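Local coordinates for protein probable porin (PDB 2Y0H) that probably acts as an outer-membrane porin of the OprD family, letting small solutes cross through the pore of its beta barrel, at residues 177-183 with 195-201; 203-207 with 274-278; 247-251 with 262-266; 286-290 with 322-326. All coordinates share one frame; numbering follows the deposited sequence.

How the interactions relate
Followed from the N terminus, interaction 1 comes first and joins strands 178-186 and 191-200 as a hairpin of the 18-stranded antiparallel barrel. Strand 204-216 follows next in the sheet, and from its start interaction 2 closes a long loop of chain onto 274-278, in the segment that folds inward after strand 259-269. Within that loop lies interaction 3, the hairpin of strands 244-256 and 259-269; Phe274 of interaction 2 packs on its Asn247. Interaction 4 opens later, where 286-290 of the same inward loop reaches strand 318-330. It touches interaction 3 through Ala286 and Asn287, their backbone N atoms meeting Asn249 and Gln266.

Interaction 1: 177-183 with 195-201. With C8E ((hydroxyethyloxy)tri(ethyloxy)octane), chain E; C8E ((hydroxyethyloxy)tri(ethyloxy)octane), chain H.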
loop_
_atom_site.group_PDB
_atom_site.type_symbol
_atom_site.label_atom_id
_atom_site.label_comp_id
_atom_site.label_asym_id
_atom_site.label_seq_id
_atom_site.Cartn_x
_atom_site.Cartn_y
_atom_site.Cartn_z
ATOM N N GLU A 177 16.871 -11.465 0.338
ATOM C CA GLU A 177 16.466 -11.753 -1.024
ATOM C C GLU A 177 14.961 -12.005 -1.172
ATOM O O GLU A 177 14.442 -13.049 -0.782
ATOM C CB GLU A 177 17.282 -12.929 -1.574
ATOM C CG GLU A 177 16.846 -13.420 -2.939
ATOM C CD GLU A 177 17.778 -14.490 -3.494
ATOM O OE1 GLU A 177 18.936 -14.586 -3.027
ATOM O OE2 GLU A 177 17.347 -15.228 -4.399
ATOM N N PHE A 178 14.269 -11.024 -1.736
ATOM C CA PHE A 178 12.860 -11.172 -2.055
ATOM C C PHE A 178 12.699 -11.188 -3.562
ATOM O O PHE A 178 12.972 -10.198 -4.240
ATOM C CB PHE A 178 12.038 -10.033 -1.457
ATOM C CG PHE A 178 10.566 -10.146 -1.739
ATOM C CD1 PHE A 178 9.807 -11.114 -1.107
ATOM C CD2 PHE A 178 9.947 -9.302 -2.649
ATOM C CE1 PHE A 178 8.454 -11.233 -1.359
ATOM C CE2 PHE A 178 8.586 -9.419 -2.895
ATOM C CZ PHE A 178 7.847 -10.386 -2.251
ATOM N N ASN A 179 12.275 -12.324 -4.087
ATOM C CA ASN A 179 12.114 -12.471 -5.523
ATOM C C ASN A 179 10.660 -12.336 -5.918
ATOM O O ASN A 179 9.772 -12.889 -5.260
ATOM C CB ASN A 179 12.665 -13.824 -5.975
ATOM C CG ASN A 179 14.174 -13.927 -5.790
ATOM O OD1 ASN A 179 14.916 -13.000 -6.130
ATOM N ND2 ASN A 179 14.634 -15.058 -5.251
ATOM N N LEU A 180 10.409 -11.601 -6.998
ATOM C CA LEU A 180 9.038 -11.409 -7.469
ATOM C C LEU A 180 8.936 -11.491 -8.994
ATOM O O LEU A 180 9.845 -11.085 -9.718
ATOM C CB LEU A 180 8.487 -10.073 -6.961
ATOM C CG LEU A 180 9.160 -8.774 -7.425
ATOM C CD1 LEU A 180 8.547 -8.266 -8.735
ATOM C CD2 LEU A 180 9.054 -7.697 -6.335
ATOM N N ALA A 181 7.826 -12.029 -9.476
ATOM C CA ALA A 181 7.588 -12.118 -10.908
ATOM C C ALA A 181 6.092 -12.040 -11.114
ATOM O O ALA A 181 5.328 -12.582 -10.313
ATOM C CB ALA A 181 8.145 -13.415 -11.475
ATOM N N GLY A 182 5.670 -11.354 -12.173
ATOM C CA GLY A 182 4.259 -11.162 -12.399
ATOM C C GLY A 182 3.854 -10.889 -13.830
ATOM O O GLY A 182 4.672 -10.546 -14.676
ATOM N N ALA A 183 2.559 -11.030 -14.080
ATOM C CA ALA A 183 1.987 -10.751 -15.379
ATOM C C ALA A 183 0.603 -10.212 -15.160
ATOM O O ALA A 183 -0.159 -10.753 -14.358
ATOM C CB ALA A 183 1.934 -12.029 -16.226
ATOM N N TYR A 195 -1.393 -12.279 -12.221
ATOM C CA TYR A 195 -0.776 -13.304 -11.399
ATOM C C TYR A 195 0.581 -12.798 -10.930
ATOM O O TYR A 195 1.347 -12.266 -11.723
ATOM C CB TYR A 195 -0.621 -14.626 -12.158
ATOM C CG TYR A 195 0.291 -15.593 -11.437
ATOM C CD1 TYR A 195 1.668 -15.564 -11.635
ATOM C CD2 TYR A 195 -0.221 -16.504 -10.524
ATOM C CE1 TYR A 195 2.510 -16.442 -10.955
ATOM C CE2 TYR A 195 0.608 -17.384 -9.841
ATOM C CZ TYR A 195 1.965 -17.353 -10.061
ATOM O OH TYR A 195 2.771 -18.235 -9.376
ATOM N N TYR A 196 0.862 -12.951 -9.641
ATOM C CA TYR A 196 2.165 -12.593 -9.089
ATOM C C TYR A 196 2.707 -13.679 -8.173
ATOM O O TYR A 196 1.941 -14.392 -7.521
ATOM C CB TYR A 196 2.110 -11.253 -8.330
ATOM C CG TYR A 196 2.310 -10.040 -9.212
ATOM C CD1 TYR A 196 1.243 -9.462 -9.888
ATOM C CD2 TYR A 196 3.563 -9.466 -9.357
ATOM C CE1 TYR A 196 1.426 -8.344 -10.701
ATOM C CE2 TYR A 196 3.761 -8.353 -10.169
ATOM C CZ TYR A 196 2.694 -7.799 -10.840
ATOM O OH TYR A 196 2.896 -6.688 -11.634
ATOM N N TYR A 197 4.035 -13.788 -8.132
ATOM C CA TYR A 197 4.731 -14.717 -7.257
ATOM C C TYR A 197 5.737 -13.923 -6.425
ATOM O O TYR A 197 6.545 -13.174 -6.972
ATOM C CB TYR A 197 5.440 -15.799 -8.092
ATOM C CG TYR A 197 6.287 -16.775 -7.296
ATOM C CD1 TYR A 197 5.700 -17.703 -6.446
ATOM C CD2 TYR A 197 7.677 -16.762 -7.391
ATOM C CE1 TYR A 197 6.472 -18.601 -5.715
ATOM C CE2 TYR A 197 8.465 -17.663 -6.662
ATOM C CZ TYR A 197 7.852 -18.577 -5.826
ATOM O OH TYR A 197 8.610 -19.473 -5.099
ATOM N N GLY A 198 5.670 -14.069 -5.107
ATOM C CA GLY A 198 6.634 -13.444 -4.215
ATOM C C GLY A 198 7.388 -14.510 -3.433
ATOM O O GLY A 198 6.790 -15.448 -2.915
ATOM N N GLN A 199 8.705 -14.389 -3.360
ATOM C CA GLN A 199 9.494 -15.359 -2.608
ATOM C C GLN A 199 10.533 -14.678 -1.748
ATOM O O GLN A 199 11.503 -14.143 -2.266
ATOM C CB GLN A 199 10.216 -16.319 -3.552
ATOM C CG GLN A 199 11.217 -17.232 -2.842
ATOM C CD GLN A 199 12.155 -17.924 -3.827
ATOM O OE1 GLN A 199 12.737 -17.276 -4.697
ATOM N NE2 GLN A 199 12.279 -19.250 -3.711
ATOM N N LEU A 200 10.337 -14.705 -0.436
ATOM C CA LEU A 200 11.363 -14.230 0.478
ATOM C C LEU A 200 12.220 -15.452 0.727
ATOM O O LEU A 200 11.814 -16.348 1.468
ATOM C CB LEU A 200 10.760 -13.755 1.798
ATOM C CG LEU A 200 11.388 -12.526 2.462
ATOM C CD1 LEU A 200 11.106 -12.468 3.970
ATOM C CD2 LEU A 200 12.854 -12.400 2.161
ATOM N N LYS A 201 13.388 -15.492 0.090
ATOM C CA LYS A 201 14.224 -16.693 0.059
ATOM C C LYS A 201 14.447 -17.310 1.439
ATOM O O LYS A 201 14.846 -16.628 2.377
ATOM C CB LYS A 201 15.573 -16.406 -0.594
ATOM C CG LYS A 201 16.315 -17.690 -1.001
ATOM C CD LYS A 201 17.732 -17.410 -1.476
ATOM C CE LYS A 201 18.393 -18.687 -2.036
ATOM N NZ LYS A 201 18.349 -19.827 -1.069
HETATM C C1 C8E E . 2.153 -16.602 -16.054
HETATM C C2 C8E E . 0.635 -16.742 -16.170
HETATM C C3 C8E E . 0.070 -17.864 -15.300
HETATM C C4 C8E E . 0.888 -18.107 -14.034
HETATM C C5 C8E E . 0.948 -19.597 -13.709
HETATM C C6 C8E E . 1.278 -19.850 -12.236
HETATM C C7 C8E E . 1.355 -21.345 -11.907
HETATM C C8 C8E E . 2.034 -21.574 -10.559
HETATM O O9 C8E E . 1.609 -22.789 -9.971
HETATM C C10 C8E E . 2.683 -23.590 -9.519
HETATM C C1 C8E H . 6.088 -17.714 -12.232
HETATM C C2 C8E H . 5.848 -18.487 -10.937
HETATM C C3 C8E H . 6.534 -19.852 -10.932
HETATM C C4 C8E H . 7.021 -20.237 -9.537
HETATM C C5 C8E H . 6.573 -21.637 -9.131
#
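Asn179 and Gln199 form a hydrogen-bonded pair in an antiparallel beta hairpin of the porin barrel, with strands 178-183 and 195-200 running at 171° to each other. Two backbone bonds join the pair, and a third links the side chains: Asn179 ND2 donates to Gln199 OE1 at 3.0 Å, nearly straight and within the plane of the Asn179 amide. The two amide planes are 56° apart, and the donor lies tilted from the Gln199 carbonyl plane. A second bond from Asn179 ND2 goes to Glu177 OE2 at 2.8 Å, on the lone pair facing away from OE1. One amide nitrogen is thus gripped by two acceptors, while Asn179 OD1 is taken by Gln149 and Gln199 NE2 by Asp235. Further along, paired backbone bonds at Ala181-Tyr197 and Ala183-Tyr195 keep the register.

The face carrying Tyr195 and Tyr197 meets detergent, as expected for the lipid-facing side of a barrel. One C8E chain lies over the Tyr195 ring, its C6 3.4 Å from Tyr195 CZ, and another places its C4 over the centre of the Tyr197 ring. The Tyr195 hydroxyl is hydrogen-bonded to His207 of the next strand. On the opposite face, Phe178 CZ rests 3.8 Å from Gly198 CA, and Leu277 of the inward loop packs against the same Phe178 side chain. Tyr196 leans in toward 177-183, laying its ring under Gly182 in a CH-pi contact: Gly182 CA sits over the face, 3.7 Å from the Tyr196 ring centroid and 19° off the normal.

Interaction 2: 203-207 with 274-278; sequences IYRQH and FPVLN
Tyr204 meets Pro275 and Leu277 at a classic beta bulge, where Ile203 and Tyr204 both face Leu200 of the preceding strand. With chi1 at 80°, CG lies between the backbone N and the carbonyl carbon, and the phenol is carried toward the inward loop. Pro275 CB lies over one ring face toward the rim, 4.2 Å from Tyr204 CE2, whereas Leu277 CD2 approaches near the ring plane, 3.5 Å from Tyr204 OH. The Tyr204 and Leu277 side chains run nearly perpendicular.

Two residues on, Gln206 points the same way, its chain extended. Gln206 NE2 donates to Pro275 O at 3.3 Å, a long bond with an N-H...O angle of 158°; Ser232 OG of the adjoining strand is a second partner of this nitrogen. The amide lies nearly parallel to the Phe274 ring, their planes 4° apart, and Gln206 NE2 stands 3.2 Å from Phe274 CE1. A water bridges the two segments by hydrogen bonds, 2.7 Å from Gln206 OE1 and 3.0 Å from Pro275 O.

Carbon atoms of Phe274 lie against Gln206, and those of Pro275 and Leu277 against Tyr204. This combination implies that the loop is fixed to the inner wall of the barrel by one direct and one water-mediated polar link, with apolar contact at Tyr204, and with Gln206 held in orientation by Ser232 and Pro275 together.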
loop_
_atom_site.group_PDB
_atom_site.type_symbol
_atom_site.label_atom_id
_atom_site.label_comp_id
_atom_site.label_asym_id
_atom_site.label_seq_id
_atom_site.Cartn_x
_atom_site.Cartn_y
_atom_site.Cartn_z
ATOM N N ILE A 203 12.270 -18.163 3.586
ATOM C CA ILE A 203 11.248 -17.833 4.578
ATOM C C ILE A 203 9.834 -18.167 4.095
ATOM O O ILE A 203 9.164 -19.018 4.681
ATOM C CB ILE A 203 11.360 -16.361 5.042
ATOM C CG1 ILE A 203 12.682 -16.171 5.771
ATOM C CG2 ILE A 203 10.164 -15.970 5.940
ATOM C CD1 ILE A 203 12.977 -14.742 6.199
ATOM N N TYR A 204 9.391 -17.520 3.018
ATOM C CA TYR A 204 8.077 -17.819 2.457
ATOM C C TYR A 204 7.961 -17.607 0.945
ATOM O O TYR A 204 8.784 -16.922 0.329
ATOM C CB TYR A 204 6.962 -17.063 3.204
ATOM C CG TYR A 204 6.784 -15.600 2.817
ATOM C CD1 TYR A 204 7.564 -14.602 3.403
ATOM C CD2 TYR A 204 5.831 -15.222 1.874
ATOM C CE1 TYR A 204 7.386 -13.270 3.073
ATOM C CE2 TYR A 204 5.651 -13.890 1.532
ATOM C CZ TYR A 204 6.431 -12.924 2.128
ATOM O OH TYR A 204 6.252 -11.609 1.790
ATOM N N ARG A 205 6.928 -18.227 0.385
ATOM C CA ARG A 205 6.525 -18.119 -1.022
ATOM C C ARG A 205 5.066 -17.691 -1.036
ATOM O O ARG A 205 4.287 -18.149 -0.214
ATOM C CB ARG A 205 6.527 -19.501 -1.691
ATOM C CG ARG A 205 7.835 -20.057 -2.083
ATOM C CD ARG A 205 7.643 -21.472 -2.658
ATOM N NE ARG A 205 8.949 -22.089 -2.841
ATOM C CZ ARG A 205 9.366 -22.676 -3.957
ATOM N NH1 ARG A 205 8.570 -22.757 -5.017
ATOM N NH2 ARG A 205 10.590 -23.181 -4.008
ATOM N N GLN A 206 4.677 -16.887 -2.012
ATOM C CA GLN A 206 3.310 -16.407 -2.074
ATOM C C GLN A 206 2.830 -16.279 -3.519
ATOM O O GLN A 206 3.473 -15.617 -4.339
ATOM C CB GLN A 206 3.232 -15.056 -1.379
ATOM C CG GLN A 206 1.852 -14.479 -1.277
ATOM C CD GLN A 206 1.813 -13.295 -0.322
ATOM O OE1 GLN A 206 2.110 -12.175 -0.707
ATOM N NE2 GLN A 206 1.451 -13.550 0.931
ATOM N N HIS A 207 1.699 -16.904 -3.820
ATOM C CA HIS A 207 1.104 -16.810 -5.150
ATOM C C HIS A 207 -0.103 -15.914 -5.055
ATOM O O HIS A 207 -0.868 -16.014 -4.107
ATOM C CB HIS A 207 0.654 -18.183 -5.678
ATOM C CG HIS A 207 1.775 -19.154 -5.885
ATOM N ND1 HIS A 207 2.424 -19.295 -7.093
ATOM C CD2 HIS A 207 2.357 -20.035 -5.037
ATOM C CE1 HIS A 207 3.361 -20.219 -6.980
ATOM N NE2 HIS A 207 3.346 -20.677 -5.740
ATOM N N PHE A 274 -2.075 -13.418 7.318
ATOM C CA PHE A 274 -1.553 -13.133 5.993
ATOM C C PHE A 274 -0.129 -12.553 6.057
ATOM O O PHE A 274 0.093 -11.513 6.678
ATOM C CB PHE A 274 -2.485 -12.155 5.274
ATOM C CG PHE A 274 -2.057 -11.823 3.876
ATOM C CD1 PHE A 274 -1.904 -12.835 2.925
ATOM C CD2 PHE A 274 -1.811 -10.499 3.504
ATOM C CE1 PHE A 274 -1.518 -12.541 1.630
ATOM C CE2 PHE A 274 -1.419 -10.183 2.202
ATOM C CZ PHE A 274 -1.274 -11.206 1.257
ATOM N N PRO A 275 0.835 -13.228 5.413
ATOM C CA PRO A 275 2.232 -12.764 5.420
ATOM C C PRO A 275 2.436 -11.512 4.572
ATOM O O PRO A 275 2.060 -11.497 3.394
ATOM C CB PRO A 275 2.995 -13.940 4.802
ATOM C CG PRO A 275 2.049 -15.126 4.917
ATOM C CD PRO A 275 0.692 -14.546 4.771
ATOM N N VAL A 276 2.997 -10.471 5.183
ATOM C CA VAL A 276 3.527 -9.325 4.449
ATOM C C VAL A 276 4.957 -9.101 4.882
ATOM O O VAL A 276 5.340 -9.503 5.986
ATOM C CB VAL A 276 2.716 -8.029 4.706
ATOM C CG1 VAL A 276 1.401 -8.069 3.953
ATOM C CG2 VAL A 276 2.470 -7.824 6.211
ATOM N N LEU A 277 5.744 -8.456 4.022
ATOM C CA LEU A 277 7.100 -8.039 4.380
ATOM C C LEU A 277 7.094 -7.055 5.556
ATOM O O LEU A 277 6.179 -6.238 5.689
ATOM C CB LEU A 277 7.805 -7.402 3.176
ATOM C CG LEU A 277 8.051 -8.335 1.983
ATOM C CD1 LEU A 277 8.601 -7.577 0.774
ATOM C CD2 LEU A 277 8.990 -9.468 2.384
ATOM N N ASN A 278 8.120 -7.135 6.398
ATOM C CA ASN A 278 8.264 -6.240 7.546
ATOM C C ASN A 278 8.380 -4.779 7.106
ATOM O O ASN A 278 8.681 -4.490 5.946
ATOM C CB ASN A 278 9.527 -6.599 8.320
ATOM C CG ASN A 278 10.764 -6.347 7.503
ATOM O OD1 ASN A 278 11.014 -7.040 6.513
ATOM N ND2 ASN A 278 11.512 -5.310 7.860
HETATM O O HOH W 1 1.778 -9.969 0.806
#

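Interaction 3: 247-251 with 262-266. With C8E ((hydroxyethyloxy)tri(ethyloxy)octane), chain M.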
loop_
_atom_site.group_PDB
_atom_site.type_symbol
_atom_site.label_atom_id
_atom_site.label_comp_id
_atom_site.label_asym_id
_atom_site.label_seq_id
_atom_site.Cartn_x
_atom_site.Cartn_y
_atom_site.Cartn_z
ATOM N N ASN A 247 -5.618 -16.541 1.507
ATOM C CA ASN A 247 -6.281 -15.267 1.713
ATOM C C ASN A 247 -7.234 -15.035 0.541
ATOM O O ASN A 247 -6.773 -14.854 -0.590
ATOM C CB ASN A 247 -5.217 -14.157 1.798
ATOM C CG ASN A 247 -5.817 -12.745 1.785
ATOM O OD1 ASN A 247 -7.018 -12.560 1.570
ATOM N ND2 ASN A 247 -4.966 -11.746 2.015
ATOM N N LEU A 248 -8.546 -15.087 0.810
ATOM C CA LEU A 248 -9.587 -14.791 -0.191
ATOM C C LEU A 248 -10.276 -13.471 0.150
ATOM O O LEU A 248 -10.881 -13.331 1.213
ATOM C CB LEU A 248 -10.662 -15.879 -0.221
ATOM C CG LEU A 248 -10.343 -17.311 -0.652
ATOM C CD1 LEU A 248 -9.035 -17.797 -0.071
ATOM C CD2 LEU A 248 -11.481 -18.225 -0.218
ATOM N N ASN A 249 -10.191 -12.500 -0.745
ATOM C CA ASN A 249 -10.819 -11.215 -0.490
ATOM C C ASN A 249 -11.309 -10.560 -1.774
ATOM O O ASN A 249 -10.712 -10.733 -2.844
ATOM C CB ASN A 249 -9.899 -10.281 0.316
ATOM C CG ASN A 249 -8.682 -9.826 -0.472
ATOM O OD1 ASN A 249 -8.689 -8.763 -1.083
ATOM N ND2 ASN A 249 -7.627 -10.631 -0.453
ATOM N N ALA A 250 -12.411 -9.825 -1.662
ATOM C CA ALA A 250 -13.044 -9.206 -2.820
ATOM C C ALA A 250 -13.669 -7.873 -2.438
ATOM O O ALA A 250 -14.191 -7.709 -1.343
ATOM C CB ALA A 250 -14.098 -10.139 -3.423
ATOM N N MET A 251 -13.597 -6.915 -3.347
ATOM C CA MET A 251 -14.293 -5.646 -3.166
ATOM C C MET A 251 -15.238 -5.427 -4.340
ATOM O O MET A 251 -14.807 -5.445 -5.487
ATOM C CB MET A 251 -13.285 -4.497 -3.078
ATOM C CG MET A 251 -13.880 -3.187 -2.616
ATOM S SD MET A 251 -14.106 -3.181 -0.837
ATOM C CE MET A 251 -12.840 -2.018 -0.341
ATOM N N GLY A 262 -19.721 0.483 -1.627
ATOM C CA GLY A 262 -18.899 -0.714 -1.672
ATOM C C GLY A 262 -19.167 -1.744 -0.587
ATOM O O GLY A 262 -19.537 -1.407 0.543
ATOM N N ILE A 263 -18.985 -3.009 -0.957
ATOM C CA ILE A 263 -18.978 -4.125 -0.025
ATOM C C ILE A 263 -17.689 -4.920 -0.226
ATOM O O ILE A 263 -17.266 -5.183 -1.359
ATOM C CB ILE A 263 -20.146 -5.106 -0.270
ATOM C CG1 ILE A 263 -21.474 -4.363 -0.345
ATOM C CG2 ILE A 263 -20.224 -6.137 0.837
ATOM C CD1 ILE A 263 -22.662 -5.285 -0.208
ATOM N N GLY A 264 -17.077 -5.299 0.884
ATOM C CA GLY A 264 -15.895 -6.124 0.862
ATOM C C GLY A 264 -16.071 -7.341 1.738
ATOM O O GLY A 264 -16.710 -7.279 2.800
ATOM N N VAL A 265 -15.532 -8.460 1.277
ATOM C CA VAL A 265 -15.466 -9.669 2.081
ATOM C C VAL A 265 -14.032 -10.176 2.043
ATOM O O VAL A 265 -13.350 -10.051 1.027
ATOM C CB VAL A 265 -16.421 -10.786 1.565
ATOM C CG1 VAL A 265 -17.854 -10.378 1.735
ATOM C CG2 VAL A 265 -16.135 -11.113 0.101
ATOM N N GLN A 266 -13.591 -10.775 3.143
ATOM C CA GLN A 266 -12.201 -11.183 3.301
ATOM C C GLN A 266 -12.170 -12.367 4.255
ATOM O O GLN A 266 -12.874 -12.381 5.270
ATOM C CB GLN A 266 -11.377 -10.015 3.862
ATOM C CG GLN A 266 -9.864 -10.233 3.970
ATOM C CD GLN A 266 -9.112 -8.907 3.988
ATOM O OE1 GLN A 266 -9.078 -8.190 2.974
ATOM N NE2 GLN A 266 -8.539 -8.551 5.147
HETATM C C1 C8E M . -14.299 -14.608 -0.638
HETATM C C2 C8E M . -13.477 -13.700 -1.555
HETATM C C3 C8E M . -13.769 -14.000 -3.025
HETATM C C4 C8E M . -12.773 -15.013 -3.590
#
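Ala250 and Val265 exchange two backbone hydrogen bonds, Ala250 N to Val265 O at 2.9 Å and Val265 N to Ala250 O at 3.0 Å. They form the hydrogen-bonded pair at the middle of an antiparallel hairpin whose strand segments run at 177°. At the non-hydrogen-bonded pairs on either side the backbones meet through CA-H...O contacts, among them Gln266 CA to Leu248 O at 3.3 Å.

On the face of Asn249 and Gln266 the two side chains run alongside each other in the same direction. Their amide planes are 81° apart and no hydrogen bond joins them; instead Gln266 OE1 packs 3.5 Å from Asn249 CB. Each amide has other partners: Asn249 ND2 reaches Asn247 OD1 at 2.9 Å from above the carbonyl plane, Asn249 OD1 accepts from Ala286 N, Gln266 OE1 from Asn287 N, and Gln266 NE2 donates to Phe294 O. Beyond them Met251 bends at chi2 (79°), bringing its SD within 3.8 Å of Gly264 CA, while its CE packs on Ala286 O.

The other face is apolar. Ala250 CB and Val265 CG2 approach to 4.2 Å, and a C8E alkyl chain lies against them and Leu248, consistent with a surface turned to the membrane. Strands 221-234 and 300-309 flank this hairpin in the barrel sheet, and the loop containing Ala286 and Asn287 docks on its inner, amide-bearing face.

Interaction 4: 286-290 with 322-326; sequences ANLMA and TRYVQ
Arg323 is the first residue of 322-326 to meet the loop 286-290, which lies against the inner face of this barrel strand. Its CG stands between the backbone N and the carbonyl carbon (chi1 59°), and from there the chain runs extended as far as NE. The Arg323 and Met289 chains run antiparallel alongside each other: Met289 SD is 3.5 Å from both Arg323 CD and Arg323 NE, and Met289 CE is 3.9 Å from Arg323 CG. At the far end Leu288 O lies 3.9 Å from Arg323 NH1, a carbonyl oxygen set above the guanidinium and not hydrogen-bonded to it. Arg323 NE bonds to Asn345 OD1, which also accepts from Ala290 N, so one amide oxygen ties the strand and the loop together from a neighbouring strand.

Tyr324 turns to the opposite face of the sheet, away from the loop.

Val325 returns to the loop side. Its CG2 lies 3.4 Å from Met289 SD and 3.6 Å from Met289 CG, while Val325 CG1 is 4.2 Å from Asn287 CB. Bends at chi2 (-77°) and chi3 (-81°) curl Met289 between Val325 and the aliphatic part of Arg323. Asn287 is held in turn by Gln303 and Ser301.

No hydrogen bond joins the two segments directly. The contact consequently rests largely on Met289 against Val325 and the Arg323 chain, with Phe294 adding to the packing and Asn345 bonding both segments. Arg305 and Arg365 place like charges near the Arg323 guanidinium, consistent with a row of basic residues on the pore wall as in OprD-family porins, with acidic Glu343 also close by.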
loop_
_atom_site.group_PDB
_atom_site.type_symbol
_atom_site.label_atom_id
_atom_site.label_comp_id
_atom_site.label_asym_id
_atom_site.label_seq_id
_atom_site.Cartn_x
_atom_site.Cartn_y
_atom_site.Cartn_z
ATOM N N ALA A 286 -8.672 -6.300 0.221
ATOM C CA ALA A 286 -9.948 -5.583 0.219
ATOM C C ALA A 286 -10.274 -4.845 1.517
ATOM O O ALA A 286 -10.615 -3.675 1.489
ATOM C CB ALA A 286 -11.080 -6.540 -0.134
ATOM N N ASN A 287 -10.174 -5.525 2.649
ATOM C CA ASN A 287 -10.634 -4.947 3.908
ATOM C C ASN A 287 -9.558 -4.210 4.715
ATOM O O ASN A 287 -9.692 -4.015 5.927
ATOM C CB ASN A 287 -11.370 -5.998 4.746
ATOM C CG ASN A 287 -12.731 -6.348 4.153
ATOM O OD1 ASN A 287 -13.111 -5.792 3.126
ATOM N ND2 ASN A 287 -13.468 -7.270 4.792
ATOM N N LEU A 288 -8.501 -3.790 4.031
ATOM C CA LEU A 288 -7.469 -2.985 4.657
ATOM C C LEU A 288 -8.061 -1.703 5.215
ATOM O O LEU A 288 -8.795 -1.013 4.525
ATOM C CB LEU A 288 -6.382 -2.633 3.635
ATOM C CG LEU A 288 -5.382 -1.601 4.163
ATOM C CD1 LEU A 288 -4.409 -2.300 5.081
ATOM C CD2 LEU A 288 -4.654 -0.889 3.031
ATOM N N MET A 289 -7.723 -1.368 6.455
ATOM C CA MET A 289 -8.234 -0.153 7.085
ATOM C C MET A 289 -7.094 0.750 7.572
ATOM O O MET A 289 -5.933 0.376 7.492
ATOM C CB MET A 289 -9.173 -0.514 8.244
ATOM C CG MET A 289 -10.437 -1.218 7.780
ATOM S SD MET A 289 -11.604 -0.037 7.061
ATOM C CE MET A 289 -12.323 0.619 8.588
ATOM N N ALA A 290 -7.429 1.933 8.081
ATOM C CA ALA A 290 -6.405 2.885 8.505
ATOM C C ALA A 290 -5.521 2.317 9.614
ATOM O O ALA A 290 -4.318 2.529 9.625
ATOM C CB ALA A 290 -7.045 4.182 8.948
ATOM N N THR A 322 -16.279 7.134 4.044
ATOM C CA THR A 322 -16.505 6.487 5.327
ATOM C C THR A 322 -16.696 4.988 5.107
ATOM O O THR A 322 -17.380 4.561 4.175
ATOM C CB THR A 322 -17.683 7.109 6.106
ATOM O OG1 THR A 322 -17.699 6.587 7.444
ATOM C CG2 THR A 322 -19.014 6.831 5.404
ATOM N N ARG A 323 -16.045 4.190 5.937
ATOM C CA ARG A 323 -16.089 2.757 5.761
ATOM C C ARG A 323 -16.059 2.083 7.121
ATOM O O ARG A 323 -15.576 2.650 8.100
ATOM C CB ARG A 323 -14.920 2.285 4.881
ATOM C CG ARG A 323 -13.543 2.632 5.446
ATOM C CD ARG A 323 -12.405 2.253 4.483
ATOM N NE ARG A 323 -11.109 2.688 4.995
ATOM C CZ ARG A 323 -9.997 2.754 4.273
ATOM N NH1 ARG A 323 -10.006 2.418 2.991
ATOM N NH2 ARG A 323 -8.876 3.171 4.837
ATOM N N TYR A 324 -16.593 0.871 7.170
ATOM C CA TYR A 324 -16.687 0.119 8.400
ATOM C C TYR A 324 -16.361 -1.327 8.068
ATOM O O TYR A 324 -16.845 -1.874 7.076
ATOM C CB TYR A 324 -18.101 0.242 8.985
ATOM C CG TYR A 324 -18.381 -0.678 10.155
ATOM C CD1 TYR A 324 -18.121 -0.278 11.460
ATOM C CD2 TYR A 324 -18.908 -1.944 9.953
ATOM C CE1 TYR A 324 -18.383 -1.117 12.532
ATOM C CE2 TYR A 324 -19.172 -2.787 11.016
ATOM C CZ TYR A 324 -18.909 -2.366 12.303
ATOM O OH TYR A 324 -19.166 -3.211 13.360
ATOM N N VAL A 325 -15.516 -1.938 8.887
ATOM C CA VAL A 325 -15.144 -3.330 8.703
ATOM C C VAL A 325 -15.313 -4.042 10.024
ATOM O O VAL A 325 -14.923 -3.529 11.072
ATOM C CB VAL A 325 -13.679 -3.467 8.269
ATOM C CG1 VAL A 325 -13.262 -4.945 8.288
ATOM C CG2 VAL A 325 -13.472 -2.851 6.891
ATOM N N GLN A 326 -15.885 -5.232 9.972
ATOM C CA GLN A 326 -16.136 -6.007 11.173
ATOM C C GLN A 326 -15.537 -7.392 10.992
ATOM O O GLN A 326 -15.825 -8.070 10.001
ATOM C CB GLN A 326 -17.646 -6.097 11.405
ATOM C CG GLN A 326 -18.062 -6.871 12.647
ATOM C CD GLN A 326 -19.546 -6.699 12.947
ATOM O OE1 GLN A 326 -20.042 -5.577 13.025
ATOM N NE2 GLN A 326 -20.257 -7.807 13.094
#